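Local coordinates for protein major extracellular endoglucanase (Xanthomonas campestris pv. campestris, PDB 4TUF) that hydrolyses internal beta-1,4-glucosidic linkages in cellulose, lichenin and cereal beta-glucans, here as its glycosyl hydrolase family 5 catalytic domain, at residues A[277-282]-A[309-314]. Sequence-based numbering, arbitrary orientation. Where two conformers were deposited one is given.
Sequences GEFGGK and GFYWSW
Phe279 and Trp312 join two neighbouring barrel strands: Trp312 N donates a fairly straight hydrogen bond to Phe279 O at 2.8 Å. The segments run in the same general sense but splay, their end-to-end directions 44° apart. One residue earlier, Glu278 CA sends a C-H...O contact to Phe310 O (3.5 Å). The chain turns a corner at Gly277 and Glu278. Further on, Gly280 CA packs 3.7 Å from Tyr311 CE1.

The aromatic pair Phe279 and Tyr311 fills the outer side. With CG between the backbone N and the carbonyl carbon (chi1 70°), the Phe279 ring comes back towards 309-314 although its CB points away. The edge of Tyr311 meets the face of Phe279 in a T-shaped stack, planes at 88° and centroids 5.4 Å apart. Phe279 O lies over one face of Tyr311, offset towards its rim, so this carbonyl touches the ring as well as accepting the backbone bond. Tyr311 OH is hydrogen-bonded to Gln294.

Glu278, by similarity the nucleophile, has CG anti to the carbonyl carbon and its chain extended beyond. In the conformer given for Trp312, Glu278 OE1 stands over one face of the indole, 4.2 Å from Trp312 CD2. OE1 is hydrogen-bonded to Tyr238 OH and OE2 forms a salt bridge with Arg58, two grips that probably hold the carboxylate near Glu157, the probable proton donor. The peptide from Trp312 to Ser313 is cis, and here 309-314 departs from 277-282: Ser313 makes no contact with that segment.

In this TIM barrel the two strands belong to a beta-alpha-beta unit crossing through helix 288-303. Strand 231-238 flanks 276-280 and strand 16-23 flanks 309-311, while helix 334-344 packs on Phe279 and Tyr311 through Leu340.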
loop_
_atom_site.group_PDB
_atom_site.type_symbol
_atom_site.label_atom_id
_atom_site.label_comp_id
_atom_site.label_asym_id
_atom_site.label_seq_id
_atom_site.Cartn_x
_atom_site.Cartn_y
_atom_site.Cartn_z
ATOM N N GLY A 277 -1.470 4.601 -1.236
ATOM C CA GLY A 277 -1.104 3.215 -1.014
ATOM C C GLY A 277 -2.320 2.316 -0.887
ATOM O O GLY A 277 -2.305 1.168 -1.329
ATOM N N GLU A 278 -3.373 2.836 -0.268
ATOM C CA GLU A 278 -4.645 2.129 -0.167
ATOM C C GLU A 278 -5.809 3.104 -0.263
ATOM O O GLU A 278 -5.849 4.114 0.442
ATOM C CB GLU A 278 -4.747 1.352 1.151
ATOM C CG GLU A 278 -3.810 0.165 1.281
ATOM C CD GLU A 278 -3.973 -0.545 2.608
ATOM O OE1 GLU A 278 -5.007 -0.316 3.266
ATOM O OE2 GLU A 278 -3.075 -1.325 3.000
ATOM N N PHE A 279 -6.752 2.797 -1.143
ATOM C CA PHE A 279 -8.037 3.480 -1.164
ATOM C C PHE A 279 -9.075 2.535 -1.766
ATOM O O PHE A 279 -8.739 1.665 -2.578
ATOM C CB PHE A 279 -7.955 4.788 -1.950
ATOM C CG PHE A 279 -7.779 4.601 -3.429
ATOM C CD1 PHE A 279 -6.527 4.339 -3.964
ATOM C CD2 PHE A 279 -8.863 4.698 -4.287
ATOM C CE1 PHE A 279 -6.364 4.169 -5.327
ATOM C CE2 PHE A 279 -8.706 4.532 -5.651
ATOM C CZ PHE A 279 -7.458 4.267 -6.172
ATOM N N GLY A 280 -10.331 2.684 -1.361
ATOM C CA GLY A 280 -11.352 1.757 -1.809
ATOM C C GLY A 280 -12.533 1.636 -0.876
ATOM O O GLY A 280 -12.626 2.345 0.131
ATOM N N GLY A 281 -13.440 0.727 -1.217
ATOM C CA GLY A 281 -14.704 0.592 -0.517
ATOM C C GLY A 281 -15.712 -0.182 -1.343
ATOM O O GLY A 281 -15.435 -0.556 -2.481
ATOM N N LYS A 282 -16.895 -0.404 -0.784
ATOM C CA LYS A 282 -17.831 -1.345 -1.371
ATOM C C LYS A 282 -18.471 -0.839 -2.663
ATOM O O LYS A 282 -18.998 -1.637 -3.442
ATOM C CB LYS A 282 -18.900 -1.720 -0.345
ATOM C CG LYS A 282 -18.339 -2.560 0.795
ATOM C CD LYS A 282 -19.423 -3.231 1.624
ATOM C CE LYS A 282 -18.826 -4.282 2.550
ATOM N NZ LYS A 282 -19.829 -4.817 3.508
ATOM N N GLY A 309 -1.882 4.815 -8.144
ATOM C CA GLY A 309 -2.096 4.432 -6.765
ATOM C C GLY A 309 -2.414 2.956 -6.687
ATOM O O GLY A 309 -2.367 2.253 -7.698
ATOM N N PHE A 310 -2.736 2.482 -5.490
ATOM C CA PHE A 310 -3.003 1.067 -5.282
ATOM C C PHE A 310 -4.373 0.858 -4.658
ATOM O O PHE A 310 -4.572 1.134 -3.472
ATOM C CB PHE A 310 -1.921 0.446 -4.402
ATOM C CG PHE A 310 -0.554 0.444 -5.033
ATOM C CD1 PHE A 310 0.291 1.529 -4.888
ATOM C CD2 PHE A 310 -0.121 -0.642 -5.779
ATOM C CE1 PHE A 310 1.544 1.527 -5.474
ATOM C CE2 PHE A 310 1.129 -0.646 -6.368
ATOM C CZ PHE A 310 1.962 0.438 -6.214
ATOM N N TYR A 311 -5.316 0.372 -5.461
ATOM C CA TYR A 311 -6.663 0.091 -4.978
ATOM C C TYR A 311 -6.690 -0.990 -3.896
ATOM O O TYR A 311 -5.874 -1.909 -3.905
ATOM C CB TYR A 311 -7.564 -0.333 -6.140
ATOM C CG TYR A 311 -9.032 -0.255 -5.805
ATOM C CD1 TYR A 311 -9.685 0.971 -5.758
ATOM C CD2 TYR A 311 -9.764 -1.400 -5.518
ATOM C CE1 TYR A 311 -11.029 1.055 -5.443
ATOM C CE2 TYR A 311 -11.111 -1.323 -5.202
ATOM C CZ TYR A 311 -11.736 -0.092 -5.167
ATOM O OH TYR A 311 -13.073 -0.006 -4.856
ATOM N N TRP A 312 -7.620 -0.866 -2.957
ATOM C CA TRP A 312 -7.838 -1.860 -1.911
ATOM C C TRP A 312 -9.214 -2.505 -2.087
ATOM O O TRP A 312 -10.222 -1.840 -1.830
ATOM C CB TRP A 312 -7.735 -1.190 -0.537
ATOM C CG TRP A 312 -7.775 -2.114 0.639
ATOM C CD1 TRP A 312 -7.026 -3.230 0.817
ATOM C CD2 TRP A 312 -8.573 -1.973 1.826
ATOM N NE1 TRP A 312 -7.318 -3.815 2.028
ATOM C CE2 TRP A 312 -8.264 -3.059 2.667
ATOM C CE3 TRP A 312 -9.530 -1.048 2.248
ATOM C CZ2 TRP A 312 -8.872 -3.241 3.911
ATOM C CZ3 TRP A 312 -10.123 -1.225 3.490
ATOM C CH2 TRP A 312 -9.798 -2.315 4.300
ATOM N N SER A 313 -9.284 -3.771 -2.502
ATOM C CA SER A 313 -8.132 -4.616 -2.806
ATOM C C SER A 313 -8.465 -5.564 -3.950
ATOM O O SER A 313 -9.550 -5.502 -4.521
ATOM C CB SER A 313 -7.726 -5.436 -1.587
ATOM O OG SER A 313 -8.787 -6.295 -1.208
ATOM N N TRP A 314 -7.540 -6.458 -4.268
ATOM C CA TRP A 314 -7.823 -7.519 -5.224
ATOM C C TRP A 314 -8.811 -8.511 -4.620
ATOM O O TRP A 314 -9.872 -8.768 -5.181
ATOM C CB TRP A 314 -6.540 -8.241 -5.637
ATOM C CG TRP A 314 -6.766 -9.386 -6.580
ATOM C CD1 TRP A 314 -6.596 -10.716 -6.317
ATOM C CD2 TRP A 314 -7.209 -9.299 -7.938
ATOM N NE1 TRP A 314 -6.904 -11.463 -7.429
ATOM C CE2 TRP A 314 -7.284 -10.617 -8.438
ATOM C CE3 TRP A 314 -7.555 -8.234 -8.781
ATOM C CZ2 TRP A 314 -7.691 -10.898 -9.743
ATOM C CZ3 TRP A 314 -7.957 -8.515 -10.076
ATOM C CH2 TRP A 314 -8.024 -9.837 -10.544
#